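Local atomic coordinates of alpha-L-rhamnosidase (Klebsiella oxytoca, PDB entry 4XHC), a protein that hydrolyses terminal alpha-L-rhamnose from rhamnose-containing glycosides as a member of glycoside hydrolase family 78. Residues R52-A63 with V95-Y106. Sequence-based numbering, arbitrary orientation.
Sequences RQAHPPIAVVEA and VIIDFGSHYVGY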
loop_
_atom_site.group_PDB
_atom_site.type_symbol
_atom_site.label_atom_id
_atom_site.label_comp_id
_atom_site.label_asym_id
_atom_site.label_seq_id
_atom_site.Cartn_x
_atom_site.Cartn_y
_atom_site.Cartn_z
ATOM N N ARG A 52 0.687 -24.683 6.463
ATOM C CA ARG A 52 0.219 -23.740 5.450
ATOM C C ARG A 52 -0.531 -24.553 4.394
ATOM O O ARG A 52 -0.044 -25.588 3.965
ATOM C CB ARG A 52 1.436 -22.987 4.878
ATOM C CG ARG A 52 1.240 -22.205 3.578
ATOM C CD ARG A 52 2.513 -21.452 3.173
ATOM N NE ARG A 52 2.861 -20.412 4.159
ATOM C CZ ARG A 52 2.903 -19.090 3.934
ATOM N NH1 ARG A 52 2.653 -18.570 2.727
ATOM N NH2 ARG A 52 3.222 -18.270 4.936
ATOM N N GLN A 53 -1.720 -24.108 3.993
ATOM C CA GLN A 53 -2.556 -24.883 3.067
ATOM C C GLN A 53 -3.437 -24.009 2.162
ATOM O O GLN A 53 -4.229 -23.204 2.654
ATOM C CB GLN A 53 -3.427 -25.837 3.871
ATOM C CG GLN A 53 -4.381 -26.667 3.033
ATOM C CD GLN A 53 -4.825 -27.937 3.737
ATOM O OE1 GLN A 53 -4.778 -28.042 4.968
ATOM N NE2 GLN A 53 -5.256 -28.916 2.953
ATOM N N ALA A 54 -3.315 -24.196 0.846
ATOM C CA ALA A 54 -4.010 -23.354 -0.153
ATOM C C ALA A 54 -5.516 -23.634 -0.278
ATOM O O ALA A 54 -5.952 -24.777 -0.185
ATOM C CB ALA A 54 -3.351 -23.511 -1.515
ATOM N N HIS A 55 -6.301 -22.584 -0.504
ATOM C CA HIS A 55 -7.741 -22.718 -0.717
ATOM C C HIS A 55 -8.241 -21.723 -1.753
ATOM O O HIS A 55 -7.954 -20.532 -1.651
ATOM C CB HIS A 55 -8.497 -22.467 0.581
ATOM C CG HIS A 55 -8.509 -23.636 1.508
ATOM N ND1 HIS A 55 -7.746 -23.681 2.656
ATOM C CD2 HIS A 55 -9.196 -24.799 1.464
ATOM C CE1 HIS A 55 -7.967 -24.820 3.285
ATOM N NE2 HIS A 55 -8.841 -25.518 2.582
ATOM N N PRO A 56 -9.008 -22.197 -2.750
ATOM C CA PRO A 56 -9.619 -21.253 -3.678
ATOM C C PRO A 56 -10.940 -20.743 -3.110
ATOM O O PRO A 56 -11.521 -21.404 -2.249
ATOM C CB PRO A 56 -9.862 -22.110 -4.915
ATOM C CG PRO A 56 -10.146 -23.469 -4.357
ATOM C CD PRO A 56 -9.403 -23.587 -3.051
ATOM N N PRO A 57 -11.421 -19.584 -3.588
ATOM C CA PRO A 57 -12.730 -19.084 -3.179
ATOM C C PRO A 57 -13.835 -19.811 -3.927
ATOM O O PRO A 57 -13.542 -20.545 -4.865
ATOM C CB PRO A 57 -12.680 -17.614 -3.572
ATOM C CG PRO A 57 -11.703 -17.542 -4.684
ATOM C CD PRO A 57 -10.769 -18.703 -4.566
ATOM N N ILE A 58 -15.089 -19.610 -3.526
ATOM C CA ILE A 58 -16.212 -20.347 -4.136
ATOM C C ILE A 58 -17.100 -19.531 -5.082
ATOM O O ILE A 58 -17.765 -20.110 -5.923
ATOM C CB ILE A 58 -17.115 -21.039 -3.079
ATOM C CG1 ILE A 58 -17.931 -20.013 -2.272
ATOM C CG2 ILE A 58 -16.271 -21.914 -2.161
ATOM C CD1 ILE A 58 -19.060 -20.619 -1.453
ATOM N N ALA A 59 -17.129 -18.208 -4.957
ATOM C CA ALA A 59 -17.991 -17.415 -5.829
ATOM C C ALA A 59 -17.669 -15.925 -5.845
ATOM O O ALA A 59 -16.994 -15.400 -4.955
ATOM C CB ALA A 59 -19.447 -17.615 -5.430
ATOM N N VAL A 60 -18.164 -15.265 -6.892
ATOM C CA VAL A 60 -18.270 -13.813 -6.941
ATOM C C VAL A 60 -19.693 -13.452 -6.542
ATOM O O VAL A 60 -20.645 -14.069 -7.012
ATOM C CB VAL A 60 -17.983 -13.274 -8.359
ATOM C CG1 VAL A 60 -18.178 -11.766 -8.416
ATOM C CG2 VAL A 60 -16.571 -13.647 -8.783
ATOM N N VAL A 61 -19.836 -12.450 -5.687
ATOM C CA VAL A 61 -21.151 -12.047 -5.195
ATOM C C VAL A 61 -21.355 -10.542 -5.300
ATOM O O VAL A 61 -20.409 -9.794 -5.552
ATOM C CB VAL A 61 -21.371 -12.477 -3.725
ATOM C CG1 VAL A 61 -21.205 -13.981 -3.581
ATOM C CG2 VAL A 61 -20.426 -11.736 -2.782
ATOM N N GLU A 62 -22.607 -10.125 -5.120
ATOM C CA GLU A 62 -22.979 -8.721 -5.078
ATOM C C GLU A 62 -23.718 -8.431 -3.792
ATOM O O GLU A 62 -24.558 -9.223 -3.359
ATOM C CB GLU A 62 -23.887 -8.355 -6.247
ATOM C CG GLU A 62 -23.147 -8.034 -7.534
ATOM C CD GLU A 62 -24.076 -7.574 -8.646
ATOM O OE1 GLU A 62 -25.264 -7.279 -8.356
ATOM O OE2 GLU A 62 -23.609 -7.511 -9.808
ATOM N N ALA A 63 -23.415 -7.275 -3.203
ATOM C CA ALA A 63 -24.002 -6.866 -1.937
ATOM C C ALA A 63 -25.278 -6.093 -2.187
ATOM O O ALA A 63 -25.334 -5.276 -3.091
ATOM C CB ALA A 63 -23.016 -6.005 -1.172
ATOM N N VAL A 95 -15.293 -6.051 -7.653
ATOM C CA VAL A 95 -16.039 -7.267 -7.365
ATOM C C VAL A 95 -15.868 -7.655 -5.916
ATOM O O VAL A 95 -14.956 -7.167 -5.250
ATOM C CB VAL A 95 -15.547 -8.432 -8.230
ATOM C CG1 VAL A 95 -15.916 -8.183 -9.682
ATOM C CG2 VAL A 95 -14.040 -8.620 -8.078
ATOM N N ILE A 96 -16.755 -8.520 -5.430
ATOM C CA ILE A 96 -16.592 -9.122 -4.109
ATOM C C ILE A 96 -16.461 -10.635 -4.238
ATOM O O ILE A 96 -17.346 -11.292 -4.788
ATOM C CB ILE A 96 -17.765 -8.805 -3.182
ATOM C CG1 ILE A 96 -17.864 -7.294 -2.952
ATOM C CG2 ILE A 96 -17.571 -9.534 -1.856
ATOM C CD1 ILE A 96 -19.139 -6.860 -2.265
ATOM N N ILE A 97 -15.347 -11.164 -3.730
ATOM C CA ILE A 97 -15.049 -12.591 -3.757
ATOM C C ILE A 97 -15.434 -13.248 -2.425
ATOM O O ILE A 97 -14.915 -12.879 -1.360
ATOM C CB ILE A 97 -13.540 -12.845 -3.993
ATOM C CG1 ILE A 97 -12.985 -12.028 -5.170
ATOM C CG2 ILE A 97 -13.272 -14.327 -4.215
ATOM C CD1 ILE A 97 -13.471 -12.465 -6.522
ATOM N N ASP A 98 -16.358 -14.206 -2.480
ATOM C CA ASP A 98 -16.732 -15.006 -1.310
ATOM C C ASP A 98 -15.823 -16.214 -1.254
ATOM O O ASP A 98 -15.844 -17.029 -2.174
ATOM C CB ASP A 98 -18.194 -15.461 -1.424
ATOM C CG ASP A 98 -18.702 -16.176 -0.177
ATOM O OD1 ASP A 98 -17.927 -16.431 0.775
ATOM O OD2 ASP A 98 -19.908 -16.491 -0.154
ATOM N N PHE A 99 -15.036 -16.331 -0.180
ATOM C CA PHE A 99 -14.152 -17.492 0.001
ATOM C C PHE A 99 -14.852 -18.710 0.607
ATOM O O PHE A 99 -14.297 -19.801 0.597
ATOM C CB PHE A 99 -12.896 -17.133 0.802
ATOM C CG PHE A 99 -11.799 -16.548 -0.039
ATOM C CD1 PHE A 99 -11.891 -15.253 -0.526
ATOM C CD2 PHE A 99 -10.682 -17.295 -0.369
ATOM C CE1 PHE A 99 -10.881 -14.712 -1.314
ATOM C CE2 PHE A 99 -9.665 -16.760 -1.155
ATOM C CZ PHE A 99 -9.764 -15.466 -1.624
ATOM N N GLY A 100 -16.070 -18.540 1.116
ATOM C CA GLY A 100 -16.902 -19.693 1.501
ATOM C C GLY A 100 -16.831 -20.096 2.966
ATOM O O GLY A 100 -17.793 -20.619 3.503
ATOM N N SER A 101 -15.684 -19.875 3.603
ATOM C CA SER A 101 -15.529 -20.072 5.045
ATOM C C SER A 101 -14.654 -18.941 5.620
ATOM O O SER A 101 -14.343 -17.963 4.932
ATOM C CB SER A 101 -14.915 -21.446 5.341
ATOM O OG SER A 101 -15.131 -21.829 6.694
ATOM N N HIS A 102 -14.269 -19.078 6.882
ATOM C CA HIS A 102 -13.450 -18.089 7.565
ATOM C C HIS A 102 -11.999 -18.550 7.517
ATOM O O HIS A 102 -11.687 -19.642 7.984
ATOM C CB HIS A 102 -13.918 -17.983 9.011
ATOM C CG HIS A 102 -13.228 -16.918 9.795
ATOM N ND1 HIS A 102 -13.736 -15.644 9.911
ATOM C CD2 HIS A 102 -12.081 -16.936 10.515
ATOM C CE1 HIS A 102 -12.927 -14.920 10.662
ATOM N NE2 HIS A 102 -11.913 -15.680 11.039
ATOM N N TYR A 103 -11.114 -17.730 6.955
ATOM C CA TYR A 103 -9.714 -18.113 6.801
ATOM C C TYR A 103 -8.757 -17.102 7.440
ATOM O O TYR A 103 -9.051 -15.912 7.538
ATOM C CB TYR A 103 -9.364 -18.285 5.320
ATOM C CG TYR A 103 -10.087 -19.426 4.640
ATOM C CD1 TYR A 103 -9.644 -20.737 4.765
ATOM C CD2 TYR A 103 -11.206 -19.190 3.852
ATOM C CE1 TYR A 103 -10.302 -21.779 4.127
ATOM C CE2 TYR A 103 -11.870 -20.224 3.211
ATOM C CZ TYR A 103 -11.417 -21.517 3.351
ATOM O OH TYR A 103 -12.089 -22.534 2.709
ATOM N N VAL A 104 -7.612 -17.612 7.878
ATOM C CA VAL A 104 -6.529 -16.800 8.390
ATOM C C VAL A 104 -5.327 -17.135 7.552
ATOM O O VAL A 104 -4.917 -18.291 7.522
ATOM C CB VAL A 104 -6.191 -17.178 9.834
ATOM C CG1 VAL A 104 -5.080 -16.287 10.367
ATOM C CG2 VAL A 104 -7.437 -17.100 10.698
ATOM N N GLY A 105 -4.745 -16.156 6.877
ATOM C CA GLY A 105 -3.602 -16.466 6.040
ATOM C C GLY A 105 -3.172 -15.410 5.048
ATOM O O GLY A 105 -3.432 -14.225 5.220
ATOM N N TYR A 106 -2.512 -15.866 3.991
ATOM C CA TYR A 106 -1.832 -14.983 3.068
ATOM C C TYR A 106 -2.462 -15.078 1.691
ATOM O O TYR A 106 -2.729 -16.178 1.209
ATOM C CB TYR A 106 -0.352 -15.358 3.049
ATOM C CG TYR A 106 0.269 -15.236 4.427
ATOM C CD1 TYR A 106 0.292 -16.323 5.310
ATOM C CD2 TYR A 106 0.793 -14.018 4.870
ATOM C CE1 TYR A 106 0.837 -16.205 6.583
ATOM C CE2 TYR A 106 1.350 -13.895 6.137
ATOM C CZ TYR A 106 1.369 -14.988 6.988
ATOM O OH TYR A 106 1.914 -14.849 8.238
#
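Asp98 and the pair Ile58 and Ala59 form a classic beta bulge, showing how an antiparallel strand pair takes in one extra residue. The carbonyl O of Asp98 accepts two bonds in its own plane, from Ile58 N at 3.0 Å and from Ala59 N at 3.3 Å, while Asp98 N returns a bond to Ala59 O. Further along, a nearly straight bond (171°) runs 2.9 Å from Val61 N to Ile96 O. The Asp98 carboxylate turns back on its own chain: with CG anti to the backbone N (chi1 -174°), OD1 takes Gly100 N from above the carboxylate plane, an Asx turn, and also meets Arg174 in a salt bridge.

Apolar side chains pack along the pair and the loop that precedes it. Pro57 sets CB over the centre of the Phe99 ring, 3.7 Å from the centroid, a CH-pi contact, and its CB also touches Ile97 CG2. Val60 and Ile97 share one sheet face, CG2 touching CD1; on the other, Val61 CG2 meets Ile96 CG2 at 3.7 Å.

Beyond the bulge, strand 51-55 passes the chain after Gly100. Tyr103 CE1 lies over the rim of one His55 ring face, the planes 37° apart, and Arg52 brings NH2 to 3.5 Å from Tyr106 CD1.

Strands 59-65 and 94-99 are thus neighbours in one antiparallel sheet, entered from strand 51-55 of another through Pro56 and Pro57, within the beta-rich N-terminal domain of this GH78 enzyme.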